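Uncharacterized protein (Streptococcus mutans, PDB 2QKP) is of unknown function; this C-terminal PAS-type domain of a hemerythrin-like protein may serve in sensing or signalling. Local coordinates at residues Val48-Ser60 with Phe97-Thr109. Residues are numbered along the deposited sequence; the frame is centred on the assembly and turned at random.
Sequences VPAAEMVFKRTPS and FQSERLGKFVYVT
V54 meets F97, L102 and V106 with its two methyl branches divided between them, a compact example of how a loop closes over one face of a β-sheet. Its CG1, anti to the backbone N (chi1 178°), reaches V106 CG1 at 3.8 Å and the F97 ring at CZ. The other branch, CG2, lies 4.2 Å from L102 CD2, while the same leucine methyl packs against V54 CA. F55 continues the apolar seam: its ring edge receives V108 CG2 near the ring plane, 3.8 Å from F55 CE2. F55 CZ comes to the edge of the F97 ring, near its plane, whereas F97 CE2, 3.9 Å from that CZ, meets the F55 ring obliquely. V54 CG1 sits over the centre of one F55 ring face.

Beside this apolar patch the contact turns polar and weaker. R101, bent at chi3 (91°), brings NH1 to V54 O in a weak hydrogen bond of 3.4 Å, and a water donating to that carbonyl links weakly to R101 NH2. K56 folds back on its own loop: NZ donates to M53 O at 2.7 Å on an in-plane lone pair, and to A51 O from well above the carbonyl plane (76° out of it). K56 NZ and R101 NH1, 4.4 Å apart, may repel mildly.

Behind these contacts, E31 accepts a hydrogen bond from V54 N, tying the loop to strand 31-36. The G1 bulge of G103 and K104 opposite S99 shapes the turn that presents R101 and L102. The loop between strand 41-44 and helix 72-86 thus lies over one face of the five-stranded antiparallel PAS sheet, near the edge formed by strand 92-99, with 104-114 and then 120-129 next inward.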
loop_
_atom_site.group_PDB
_atom_site.type_symbol
_atom_site.label_atom_id
_atom_site.label_comp_id
_atom_site.label_asym_id
_atom_site.label_seq_id
_atom_site.Cartn_x
_atom_site.Cartn_y
_atom_site.Cartn_z
ATOM N N VAL A 48 4.446 -9.563 6.878
ATOM C CA VAL A 48 4.695 -10.149 8.216
ATOM C C VAL A 48 4.963 -11.643 8.106
ATOM O O VAL A 48 4.525 -12.275 7.137
ATOM C CB VAL A 48 3.531 -9.899 9.231
ATOM C CG1 VAL A 48 3.280 -8.405 9.410
ATOM C CG2 VAL A 48 2.253 -10.660 8.832
ATOM N N PRO A 49 5.686 -12.224 9.091
ATOM C CA PRO A 49 6.018 -13.649 8.972
ATOM C C PRO A 49 4.777 -14.517 8.863
ATOM O O PRO A 49 3.741 -14.203 9.465
ATOM C CB PRO A 49 6.782 -13.953 10.272
ATOM C CG PRO A 49 7.291 -12.612 10.726
ATOM C CD PRO A 49 6.236 -11.630 10.328
ATOM N N ALA A 50 4.894 -15.598 8.096
ATOM C CA ALA A 50 3.759 -16.463 7.734
ATOM C C ALA A 50 2.874 -16.862 8.911
ATOM O O ALA A 50 1.650 -16.946 8.774
ATOM C CB ALA A 50 4.245 -17.707 6.974
ATOM N N ALA A 51 3.497 -17.093 10.068
ATOM C CA ALA A 51 2.777 -17.517 11.273
ATOM C C ALA A 51 1.982 -16.410 11.983
ATOM O O ALA A 51 1.127 -16.703 12.820
ATOM C CB ALA A 51 3.748 -18.191 12.254
ATOM N N GLU A 52 2.241 -15.152 11.633
ATOM C CA GLU A 52 1.634 -14.003 12.328
ATOM C C GLU A 52 0.581 -13.217 11.513
ATOM O O GLU A 52 0.148 -12.131 11.907
ATOM C CB GLU A 52 2.726 -13.055 12.779
ATOM C CG GLU A 52 3.808 -13.701 13.619
ATOM C CD GLU A 52 5.007 -12.796 13.784
ATOM O OE1 GLU A 52 4.854 -11.558 13.583
ATOM O OE2 GLU A 52 6.093 -13.319 14.127
ATOM N N MET A 53 0.168 -13.783 10.385
ATOM C CA MET A 53 -0.821 -13.162 9.507
ATOM C C MET A 53 -2.232 -13.204 10.094
ATOM O O MET A 53 -2.635 -14.182 10.760
ATOM C CB MET A 53 -0.807 -13.860 8.150
ATOM C CG MET A 53 0.449 -13.602 7.292
ATOM S SD MET A 53 0.490 -14.694 5.837
ATOM C CE MET A 53 -0.593 -13.715 4.749
ATOM N N VAL A 54 -2.994 -12.143 9.857
ATOM C CA VAL A 54 -4.392 -12.084 10.290
ATOM C C VAL A 54 -5.161 -13.169 9.531
ATOM O O VAL A 54 -5.863 -13.996 10.134
ATOM C CB VAL A 54 -5.021 -10.678 10.018
ATOM C CG1 VAL A 54 -6.484 -10.636 10.419
ATOM C CG2 VAL A 54 -4.215 -9.565 10.726
ATOM N N PHE A 55 -4.990 -13.173 8.208
ATOM C CA PHE A 55 -5.640 -14.133 7.323
ATOM C C PHE A 55 -4.536 -14.931 6.674
ATOM O O PHE A 55 -3.898 -14.473 5.725
ATOM C CB PHE A 55 -6.483 -13.443 6.237
ATOM C CG PHE A 55 -7.676 -12.691 6.771
ATOM C CD1 PHE A 55 -8.457 -13.221 7.796
ATOM C CD2 PHE A 55 -8.040 -11.471 6.218
ATOM C CE1 PHE A 55 -9.570 -12.523 8.287
ATOM C CE2 PHE A 55 -9.154 -10.776 6.690
ATOM C CZ PHE A 55 -9.915 -11.298 7.728
ATOM N N LYS A 56 -4.305 -16.122 7.205
ATOM C CA LYS A 56 -3.209 -16.945 6.742
ATOM C C LYS A 56 -3.338 -17.228 5.254
ATOM O O LYS A 56 -4.412 -17.598 4.778
ATOM C CB LYS A 56 -3.177 -18.258 7.500
ATOM C CG LYS A 56 -1.887 -18.475 8.221
ATOM C CD LYS A 56 -2.038 -17.946 9.625
ATOM C CE LYS A 56 -0.765 -17.292 10.108
ATOM N NZ LYS A 56 -1.060 -16.367 11.230
ATOM N N ARG A 57 -2.245 -17.013 4.531
ATOM C CA ARG A 57 -2.142 -17.442 3.144
ATOM C C ARG A 57 -0.889 -18.294 3.074
ATOM O O ARG A 57 0.050 -18.086 3.849
ATOM C CB ARG A 57 -2.003 -16.248 2.190
ATOM C CG ARG A 57 -2.997 -15.110 2.412
ATOM C CD ARG A 57 -4.406 -15.481 2.012
ATOM N NE ARG A 57 -5.310 -14.348 2.228
ATOM C CZ ARG A 57 -6.595 -14.437 2.570
ATOM N NH1 ARG A 57 -7.179 -15.613 2.759
ATOM N NH2 ARG A 57 -7.303 -13.327 2.724
ATOM N N THR A 58 -0.865 -19.242 2.148
ATOM C CA THR A 58 0.317 -20.080 1.957
ATOM C C THR A 58 0.680 -20.154 0.464
ATOM O O THR A 58 -0.186 -19.987 -0.390
ATOM C CB THR A 58 0.111 -21.495 2.546
ATOM O OG1 THR A 58 -0.929 -22.165 1.830
ATOM C CG2 THR A 58 -0.269 -21.412 4.025
ATOM N N PRO A 59 1.966 -20.393 0.146
ATOM C CA PRO A 59 2.383 -20.426 -1.269
ATOM C C PRO A 59 1.585 -21.425 -2.115
ATOM O O PRO A 59 1.465 -21.254 -3.337
ATOM C CB PRO A 59 3.851 -20.859 -1.190
ATOM C CG PRO A 59 4.301 -20.393 0.153
ATOM C CD PRO A 59 3.110 -20.596 1.055
ATOM N N SER A 60 1.031 -22.436 -1.446
ATOM C CA SER A 60 0.309 -23.537 -2.088
ATOM C C SER A 60 -0.981 -23.050 -2.719
ATOM O O SER A 60 -1.464 -23.617 -3.705
ATOM C CB SER A 60 -0.008 -24.620 -1.050
ATOM O OG SER A 60 0.982 -24.636 -0.027
ATOM N N PHE A 97 -13.069 -5.937 13.071
ATOM C CA PHE A 97 -13.298 -6.826 14.210
ATOM C C PHE A 97 -12.094 -6.808 15.122
ATOM O O PHE A 97 -10.977 -6.510 14.692
ATOM C CB PHE A 97 -13.572 -8.268 13.730
ATOM C CG PHE A 97 -12.433 -8.902 12.957
ATOM C CD1 PHE A 97 -11.439 -9.636 13.615
ATOM C CD2 PHE A 97 -12.362 -8.784 11.573
ATOM C CE1 PHE A 97 -10.381 -10.242 12.902
ATOM C CE2 PHE A 97 -11.316 -9.382 10.854
ATOM C CZ PHE A 97 -10.323 -10.105 11.519
ATOM N N GLN A 98 -12.329 -7.149 16.392
ATOM C CA GLN A 98 -11.275 -7.267 17.385
ATOM C C GLN A 98 -10.609 -8.634 17.242
ATOM O O GLN A 98 -11.298 -9.640 17.074
ATOM C CB GLN A 98 -11.887 -7.177 18.780
ATOM C CG GLN A 98 -12.174 -5.794 19.250
ATOM C CD GLN A 98 -10.967 -5.136 19.858
ATOM O OE1 GLN A 98 -10.982 -3.935 20.151
ATOM N NE2 GLN A 98 -9.902 -5.914 20.054
ATOM N N SER A 99 -9.280 -8.665 17.281
ATOM C CA SER A 99 -8.546 -9.921 17.346
ATOM C C SER A 99 -7.725 -9.924 18.626
ATOM O O SER A 99 -6.644 -9.347 18.668
ATOM C CB SER A 99 -7.628 -10.086 16.133
ATOM O OG SER A 99 -6.848 -11.273 16.260
ATOM N N GLU A 100 -8.239 -10.559 19.673
ATOM C CA GLU A 100 -7.482 -10.665 20.925
ATOM C C GLU A 100 -6.242 -11.563 20.760
ATOM O O GLU A 100 -5.200 -11.290 21.361
ATOM C CB GLU A 100 -8.371 -11.133 22.085
ATOM C CG GLU A 100 -9.454 -10.127 22.516
ATOM C CD GLU A 100 -8.900 -8.881 23.208
ATOM O OE1 GLU A 100 -7.927 -8.282 22.693
ATOM O OE2 GLU A 100 -9.449 -8.480 24.261
ATOM N N ARG A 101 -6.380 -12.607 19.939
ATOM C CA ARG A 101 -5.277 -13.478 19.472
ATOM C C ARG A 101 -4.013 -12.706 19.049
ATOM O O ARG A 101 -2.886 -13.056 19.440
ATOM C CB ARG A 101 -5.770 -14.302 18.270
ATOM C CG ARG A 101 -4.912 -15.520 17.885
ATOM C CD ARG A 101 -5.482 -16.215 16.631
ATOM N NE ARG A 101 -4.899 -15.679 15.399
ATOM C CZ ARG A 101 -5.476 -15.712 14.196
ATOM N NH1 ARG A 101 -4.849 -15.186 13.145
ATOM N NH2 ARG A 101 -6.674 -16.265 14.029
ATOM N N LEU A 102 -4.204 -11.665 18.241
ATOM C CA LEU A 102 -3.091 -10.959 17.638
ATOM C C LEU A 102 -2.788 -9.632 18.318
ATOM O O LEU A 102 -1.813 -8.965 17.966
ATOM C CB LEU A 102 -3.357 -10.749 16.136
ATOM C CG LEU A 102 -2.938 -11.807 15.097
ATOM C CD1 LEU A 102 -2.490 -13.152 15.683
ATOM C CD2 LEU A 102 -4.051 -11.993 14.095
ATOM N N GLY A 103 -3.628 -9.256 19.283
ATOM C CA GLY A 103 -3.551 -7.941 19.920
ATOM C C GLY A 103 -3.795 -6.824 18.914
ATOM O O GLY A 103 -3.182 -5.758 18.993
ATOM N N LYS A 104 -4.698 -7.078 17.972
ATOM C CA LYS A 104 -4.941 -6.164 16.853
ATOM C C LYS A 104 -6.421 -5.868 16.772
ATOM O O LYS A 104 -7.262 -6.706 17.139
ATOM C CB LYS A 104 -4.490 -6.785 15.521
ATOM C CG LYS A 104 -2.976 -6.782 15.307
ATOM C CD LYS A 104 -2.542 -7.463 14.021
ATOM C CE LYS A 104 -1.023 -7.460 13.951
ATOM N NZ LYS A 104 -0.486 -7.893 12.635
ATOM N N PHE A 105 -6.745 -4.676 16.294
ATOM C CA PHE A 105 -8.083 -4.396 15.853
ATOM C C PHE A 105 -7.986 -4.306 14.341
ATOM O O PHE A 105 -7.319 -3.431 13.818
ATOM C CB PHE A 105 -8.632 -3.103 16.428
ATOM C CG PHE A 105 -10.090 -2.976 16.239
ATOM C CD1 PHE A 105 -10.973 -3.526 17.168
ATOM C CD2 PHE A 105 -10.605 -2.409 15.096
ATOM C CE1 PHE A 105 -12.340 -3.432 16.976
ATOM C CE2 PHE A 105 -11.990 -2.309 14.909
ATOM C CZ PHE A 105 -12.840 -2.814 15.825
ATOM N N VAL A 106 -8.657 -5.222 13.658
ATOM C CA VAL A 106 -8.399 -5.445 12.242
ATOM C C VAL A 106 -9.405 -4.693 11.387
ATOM O O VAL A 106 -10.614 -4.752 11.643
ATOM C CB VAL A 106 -8.475 -6.971 11.938
ATOM C CG1 VAL A 106 -8.211 -7.264 10.437
ATOM C CG2 VAL A 106 -7.466 -7.749 12.819
ATOM N N TYR A 107 -8.915 -3.984 10.366
ATOM C CA TYR A 107 -9.797 -3.320 9.410
ATOM C C TYR A 107 -9.488 -3.887 8.027
ATOM O O TYR A 107 -8.328 -3.857 7.588
ATOM C CB TYR A 107 -9.478 -1.819 9.406
ATOM C CG TYR A 107 -10.417 -0.988 8.556
ATOM C CD1 TYR A 107 -11.639 -0.556 9.064
ATOM C CD2 TYR A 107 -10.070 -0.592 7.261
ATOM C CE1 TYR A 107 -12.505 0.226 8.301
ATOM C CE2 TYR A 107 -10.948 0.180 6.477
ATOM C CZ TYR A 107 -12.151 0.600 7.017
ATOM O OH TYR A 107 -13.014 1.401 6.279
ATOM N N VAL A 108 -10.521 -4.412 7.358
ATOM C CA VAL A 108 -10.360 -5.177 6.124
ATOM C C VAL A 108 -11.016 -4.401 5.010
ATOM O O VAL A 108 -12.129 -3.900 5.163
ATOM C CB VAL A 108 -11.050 -6.575 6.230
ATOM C CG1 VAL A 108 -10.840 -7.375 4.969
ATOM C CG2 VAL A 108 -10.522 -7.357 7.413
ATOM N N THR A 109 -10.325 -4.291 3.885
ATOM C CA THR A 109 -10.969 -3.699 2.713
ATOM C C THR A 109 -10.834 -4.615 1.515
ATOM O O THR A 109 -9.751 -5.125 1.239
ATOM C CB THR A 109 -10.309 -2.365 2.329
ATOM O OG1 THR A 109 -10.363 -1.466 3.431
ATOM C CG2 THR A 109 -10.986 -1.751 1.102
HETATM O O HOH W 1 -8.221 -14.279 11.721
#